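Local coordinates for SAM-dependent methyltransferase (Thiobacillus denitrificans, PDB 5EPE), which probably transfers a methyl group from S-adenosyl-L-methionine to an acceptor substrate and binds the by-product S-adenosyl-L-homocysteine, at residues 146-156 / 229-238. Sequence-based numbering, arbitrary orientation.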
ATOM      1  N   LEU A 146      15.900   5.527   3.823  1.00 28.79           N
ATOM      2  CA  LEU A 146      15.588   6.744   3.171  1.00 30.65           C
ATOM      3  C   LEU A 146      14.550   7.493   3.996  1.00 32.90           C
ATOM      4  O   LEU A 146      13.551   6.915   4.344  1.00 34.63           O
ATOM      5  CB  LEU A 146      15.086   6.433   1.758  1.00 33.50           C
ATOM      6  CG  LEU A 146      15.269   7.539   0.756  1.00 34.85           C
ATOM      7  CD1 LEU A 146      16.756   7.849   0.515  1.00 33.28           C
ATOM      8  CD2 LEU A 146      14.614   7.109  -0.534  1.00 38.26           C
ATOM      9  N   PRO A 147      14.819   8.744   4.367  1.00 33.61           N
ATOM     10  CA  PRO A 147      13.792   9.440   5.123  1.00 37.69           C
ATOM     11  C   PRO A 147      12.589   9.652   4.231  1.00 42.79           C
ATOM     12  O   PRO A 147      12.715   9.721   3.003  1.00 41.24           O
ATOM     13  CB  PRO A 147      14.415  10.781   5.518  1.00 36.53           C
ATOM     14  CG  PRO A 147      15.835  10.707   5.114  1.00 34.50           C
ATOM     15  CD  PRO A 147      16.038   9.533   4.190  1.00 33.25           C
ATOM     16  N   THR A 148      11.441   9.684   4.887  1.00 49.80           N
ATOM     17  CA  THR A 148      10.154   9.794   4.256  1.00 57.96           C
ATOM     18  C   THR A 148       9.861  11.261   3.939  1.00 59.48           C
ATOM     19  O   THR A 148       9.063  11.551   3.046  1.00 62.87           O
ATOM     20  CB  THR A 148       9.125   9.151   5.219  1.00 65.26           C
ATOM     21  OG1 THR A 148       9.458   9.518   6.587  1.00 66.15           O
ATOM     22  CG2 THR A 148       9.218   7.597   5.086  1.00 65.55           C
ATOM     23  N   THR A 149      10.529  12.179   4.651  1.00 57.69           N
ATOM     24  CA  THR A 149      10.406  13.626   4.422  1.00 60.13           C
ATOM     25  C   THR A 149      11.751  14.352   4.564  1.00 56.52           C
ATOM     26  O   THR A 149      12.606  13.915   5.353  1.00 52.48           O
ATOM     27  CB  THR A 149       9.447  14.311   5.454  1.00 64.05           C
ATOM     28  OG1 THR A 149       9.983  14.161   6.781  1.00 62.87           O
ATOM     29  CG2 THR A 149       8.056  13.726   5.410  1.00 68.95           C
ATOM     30  N   GLU A 150      11.873  15.489   3.849  1.00 58.60           N
ATOM     31  CA  GLU A 150      13.018  16.424   3.967  1.00 58.77           C
ATOM     32  C   GLU A 150      13.247  16.882   5.446  1.00 56.89           C
ATOM     33  O   GLU A 150      14.402  17.093   5.856  1.00 55.02           O
ATOM     34  CB  GLU A 150      12.881  17.665   3.031  1.00 63.40           C
ATOM     35  CG  GLU A 150      12.745  17.401   1.498  1.00 68.42           C
ATOM     36  CD  GLU A 150      14.069  17.041   0.743  1.00 68.32           C
ATOM     37  OE1 GLU A 150      15.067  17.776   0.885  1.00 73.59           O
ATOM     38  OE2 GLU A 150      14.125  16.052  -0.033  1.00 62.73           O
ATOM     39  N   ALA A 151      12.167  16.995   6.232  1.00 56.22           N
ATOM     40  CA  ALA A 151      12.266  17.377   7.649  1.00 56.05           C
ATOM     41  C   ALA A 151      13.099  16.403   8.468  1.00 52.10           C
ATOM     42  O   ALA A 151      13.865  16.804   9.331  1.00 51.65           O
ATOM     43  CB  ALA A 151      10.878  17.542   8.274  1.00 60.08           C
ATOM     44  N   VAL A 152      12.964  15.112   8.211  1.00 51.48           N
ATOM     45  CA  VAL A 152      13.864  14.120   8.891  1.00 48.22           C
ATOM     46  C   VAL A 152      15.372  14.425   8.536  1.00 44.83           C
ATOM     47  O   VAL A 152      16.285  14.376   9.408  1.00 42.00           O
ATOM     48  CB  VAL A 152      13.511  12.636   8.518  1.00 47.55           C
ATOM     49  CG1 VAL A 152      14.594  11.675   9.050  1.00 45.56           C
ATOM     50  CG2 VAL A 152      12.084  12.251   8.963  1.00 50.27           C
ATOM     51  N   ALA A 153      15.597  14.769   7.261  1.00 43.97           N
ATOM     52  CA  ALA A 153      16.945  15.161   6.770  1.00 43.36           C
ATOM     53  C   ALA A 153      17.502  16.379   7.527  1.00 45.42           C
ATOM     54  O   ALA A 153      18.636  16.331   8.047  1.00 45.73           O
ATOM     55  CB  ALA A 153      16.947  15.388   5.268  1.00 43.73           C
ATOM     56  N   LYS A 154      16.687  17.416   7.662  1.00 46.28           N
ATOM     57  CA  LYS A 154      17.078  18.606   8.432  1.00 50.24           C
ATOM     58  C   LYS A 154      17.242  18.340   9.954  1.00 51.20           C
ATOM     59  O   LYS A 154      18.020  19.008  10.630  1.00 51.05           O
ATOM     60  CB  LYS A 154      16.076  19.721   8.198  1.00 52.89           C
ATOM     61  CG  LYS A 154      15.992  20.181   6.739  1.00 54.75           C
ATOM     62  CD  LYS A 154      15.016  21.349   6.664  1.00 59.10           C
ATOM     63  CE  LYS A 154      14.619  21.683   5.237  1.00 60.85           C
ATOM     64  NZ  LYS A 154      15.820  22.020   4.430  1.00 61.04           N
ATOM     65  N   ALA A 155      16.527  17.348  10.475  1.00 51.19           N
ATOM     66  CA  ALA A 155      16.711  16.928  11.851  1.00 54.44           C
ATOM     67  C   ALA A 155      17.957  16.048  12.044  1.00 56.18           C
ATOM     68  O   ALA A 155      18.339  15.793  13.177  1.00 58.05           O
ATOM     69  CB  ALA A 155      15.474  16.191  12.334  1.00 55.53           C
ATOM     70  N   CYS A 156      18.531  15.548  10.936  1.00 57.76           N
ATOM     71  CA  CYS A 156      19.808  14.802  10.891  1.00 60.10           C
ATOM     72  C   CYS A 156      21.008  15.704  10.443  1.00 61.60           C
ATOM     73  O   CYS A 156      22.034  15.198  10.015  1.00 65.85           O
ATOM     74  CB  CYS A 156      19.664  13.576   9.934  1.00 58.47           C
ATOM     75  SG  CYS A 156      18.540  12.215  10.454  1.00 56.96           S
ATOM     76  N   ARG A 229      14.294  13.762  19.587  1.00 25.82           N
ATOM     77  CA  ARG A 229      14.747  14.097  18.246  1.00 27.73           C
ATOM     78  C   ARG A 229      15.652  12.980  17.692  1.00 24.14           C
ATOM     79  O   ARG A 229      15.486  12.536  16.544  1.00 23.14           O
ATOM     80  CB  ARG A 229      15.561  15.418  18.200  1.00 31.45           C
ATOM     81  CG  ARG A 229      15.941  15.874  16.759  1.00 36.78           C
ATOM     82  CD  ARG A 229      17.302  16.587  16.466  1.00 40.14           C
ATOM     83  NE  ARG A 229      18.464  15.907  17.034  1.00 42.00           N
ATOM     84  CZ  ARG A 229      19.078  14.814  16.539  1.00 44.34           C
ATOM     85  NH1 ARG A 229      20.102  14.266  17.221  1.00 42.01           N
ATOM     86  NH2 ARG A 229      18.688  14.255  15.376  1.00 46.24           N
ATOM     87  N   TYR A 230      16.669  12.622  18.480  1.00 21.87           N
ATOM     88  CA  TYR A 230      17.613  11.562  18.121  1.00 19.71           C
ATOM     89  C   TYR A 230      16.870  10.236  17.810  1.00 18.28           C
ATOM     90  O   TYR A 230      17.112   9.610  16.790  1.00 17.34           O
ATOM     91  CB  TYR A 230      18.665  11.376  19.256  1.00 19.95           C
ATOM     92  CG  TYR A 230      19.406  10.111  19.124  1.00 19.64           C
ATOM     93  CD1 TYR A 230      20.320   9.946  18.093  1.00 19.81           C
ATOM     94  CD2 TYR A 230      19.169   9.044  19.989  1.00 19.48           C
ATOM     95  CE1 TYR A 230      20.961   8.750  17.906  1.00 19.83           C
ATOM     96  CE2 TYR A 230      19.838   7.850  19.841  1.00 18.88           C
ATOM     97  CZ  TYR A 230      20.764   7.701  18.808  1.00 19.13           C
ATOM     98  OH  TYR A 230      21.428   6.509  18.585  1.00 18.39           O
ATOM     99  N   ALA A 231      15.976   9.806  18.698  1.00 18.63           N
ATOM    100  CA  ALA A 231      15.283   8.532  18.529  1.00 18.39           C
ATOM    101  C   ALA A 231      14.345   8.532  17.291  1.00 19.64           C
ATOM    102  O   ALA A 231      14.234   7.542  16.610  1.00 19.06           O
ATOM    103  CB  ALA A 231      14.500   8.201  19.778  1.00 19.05           C
ATOM    104  N   THR A 232      13.666   9.637  17.055  1.00 20.04           N
ATOM    105  CA  THR A 232      12.742   9.771  15.936  1.00 22.45           C
ATOM    106  C   THR A 232      13.466   9.836  14.583  1.00 23.31           C
ATOM    107  O   THR A 232      13.010   9.249  13.596  1.00 24.31           O
ATOM    108  CB  THR A 232      11.852  11.037  16.135  1.00 23.20           C
ATOM    109  OG1 THR A 232      11.133  10.901  17.365  1.00 22.90           O
ATOM    110  CG2 THR A 232      10.858  11.300  14.970  1.00 24.58           C
ATOM    111  N   ASN A 233      14.581  10.561  14.547  1.00 23.75           N
ATOM    112  CA  ASN A 233      15.264  10.905  13.288  1.00 25.14           C
ATOM    113  C   ASN A 233      16.570  10.094  13.134  1.00 25.98           C
ATOM    114  O   ASN A 233      16.600   9.092  12.446  1.00 30.65           O
ATOM    115  CB  ASN A 233      15.466  12.426  13.242  1.00 26.20           C
ATOM    116  CG  ASN A 233      14.128  13.165  13.305  1.00 26.78           C
ATOM    117  OD1 ASN A 233      13.338  13.042  12.406  1.00 29.90           O
ATOM    118  ND2 ASN A 233      13.838  13.796  14.389  1.00 26.48           N
ATOM    119  N   THR A 234      17.597  10.423  13.864  1.00 24.41           N
ATOM    120  CA  THR A 234      18.889   9.861  13.616  1.00 23.02           C
ATOM    121  C   THR A 234      18.897   8.352  13.773  1.00 21.43           C
ATOM    122  O   THR A 234      19.483   7.646  12.914  1.00 20.03           O
ATOM    123  CB  THR A 234      19.880  10.506  14.573  1.00 24.56           C
ATOM    124  OG1 THR A 234      19.763  11.924  14.399  1.00 26.21           O
ATOM    125  CG2 THR A 234      21.310  10.065  14.370  1.00 24.02           C
ATOM    126  N   ARG A 235      18.371   7.841  14.900  1.00 19.77           N
ATOM    127  CA  ARG A 235      18.622   6.440  15.249  1.00 18.90           C
ATOM    128  C   ARG A 235      18.139   5.470  14.177  1.00 18.79           C
ATOM    129  O   ARG A 235      18.762   4.465  13.921  1.00 18.47           O
ATOM    130  CB  ARG A 235      18.006   6.120  16.611  1.00 18.47           C
ATOM    131  CG  ARG A 235      18.536   4.858  17.224  1.00 17.79           C
ATOM    132  CD  ARG A 235      17.981   4.622  18.618  1.00 18.32           C
ATOM    133  NE  ARG A 235      18.790   3.627  19.310  1.00 17.73           N
ATOM    134  CZ  ARG A 235      18.629   2.310  19.216  1.00 17.52           C
ATOM    135  NH1 ARG A 235      17.631   1.801  18.574  1.00 16.72           N
ATOM    136  NH2 ARG A 235      19.526   1.474  19.824  1.00 17.47           N
ATOM    137  N   GLU A 236      17.015   5.763  13.547  1.00 19.50           N
ATOM    138  CA  GLU A 236      16.440   4.930  12.531  1.00 21.74           C
ATOM    139  C   GLU A 236      16.948   5.206  11.113  1.00 20.43           C
ATOM    140  O   GLU A 236      17.061   4.309  10.335  1.00 20.24           O
ATOM    141  CB  GLU A 236      14.904   5.106  12.597  1.00 26.54           C
ATOM    142  CG  GLU A 236      14.292   4.406  13.864  1.00 30.32           C
ATOM    143  CD  GLU A 236      14.522   2.892  13.810  1.00 34.32           C
ATOM    144  OE1 GLU A 236      14.285   2.315  12.724  1.00 45.76           O
ATOM    145  OE2 GLU A 236      15.025   2.255  14.772  1.00 33.53           O
ATOM    146  N   TYR A 237      17.268   6.456  10.810  1.00 18.84           N
ATOM    147  CA  TYR A 237      17.531   6.877   9.438  1.00 19.15           C
ATOM    148  C   TYR A 237      18.991   7.147   9.078  1.00 18.04           C
ATOM    149  O   TYR A 237      19.343   7.001   7.892  1.00 17.78           O
ATOM    150  CB  TYR A 237      16.719   8.154   9.158  1.00 20.19           C
ATOM    151  CG  TYR A 237      15.276   7.882   9.140  1.00 21.94           C
ATOM    152  CD1 TYR A 237      14.667   7.288   8.025  1.00 23.49           C
ATOM    153  CD2 TYR A 237      14.476   8.206  10.257  1.00 23.46           C
ATOM    154  CE1 TYR A 237      13.306   7.011   8.004  1.00 24.89           C
ATOM    155  CE2 TYR A 237      13.121   7.916  10.269  1.00 25.62           C
ATOM    156  CZ  TYR A 237      12.545   7.348   9.139  1.00 27.23           C
ATOM    157  OH  TYR A 237      11.211   7.116   9.137  1.00 30.48           O
ATOM    158  N   LEU A 238      19.808   7.543  10.056  1.00 17.15           N
ATOM    159  CA  LEU A 238      21.138   7.998   9.712  1.00 17.56           C
ATOM    160  C   LEU A 238      22.177   6.898   9.916  1.00 17.27           C
ATOM    161  O   LEU A 238      22.341   6.389  11.031  1.00 17.31           O
ATOM    162  CB  LEU A 238      21.547   9.281  10.439  1.00 18.56           C
ATOM    163  CG  LEU A 238      22.738  10.099   9.828  1.00 20.10           C
ATOM    164  CD1 LEU A 238      22.534  10.555   8.372  1.00 20.44           C
ATOM    165  CD2 LEU A 238      23.048  11.357  10.694  1.00 21.33           C
TER
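Arg229 reaches the last turn of helix 150-155, where its NH2 gives Ala155 O a weak, bent hydrogen bond (2.7 Å, 119° at the hydrogen). The same NH2 makes a nearly straight bond to Thr234 OG1, 2.7 Å away at the guanidinium edge and in its plane, while Glu226 takes NH1 in a salt bridge. With CG anti to the backbone N (chi1 -174°), the chain bends at chi2 and chi3 to bring the group there. A leucine in place of Arg229 would probably leave Ala155 O and Thr234 OG1 without this shared donor and Glu226 without this charge partner. Asn233 lays its amide against the Ala155 methyl, Ala155 CB lying 3.5 Å from Asn233 CG. Its OD1 faces Val152, whereas ND2 turns back to a lone pair of Arg229 O (3.0 Å), which is tilted from the amide plane. Cys156 SG packs on the backbone of Asn233 and Thr234, 4.0 Å from Thr234 CA. Tyr237 fills the angle between helix 150-155 and the loop before it: Val152 CG1 makes an off-centre CH-pi contact 4.1 Å from the ring centroid, Leu146 O approaches the ring edge, and Pro147 CA lies 3.7 Å from Tyr237 CD1. Leu238, opening strand 238-247, touches Cys156 through CD2 and also meets Trp143 of strand 134-143. The helices cross nearly perpendicularly (-96°), joining the excursion after strand 134-143 to the helix leading into strand 238-247 of the Rossmann-like methyltransferase sheet. Van der Waals packing thus carries the contact, and the cationic group probably polarises the Ala155 carbonyl.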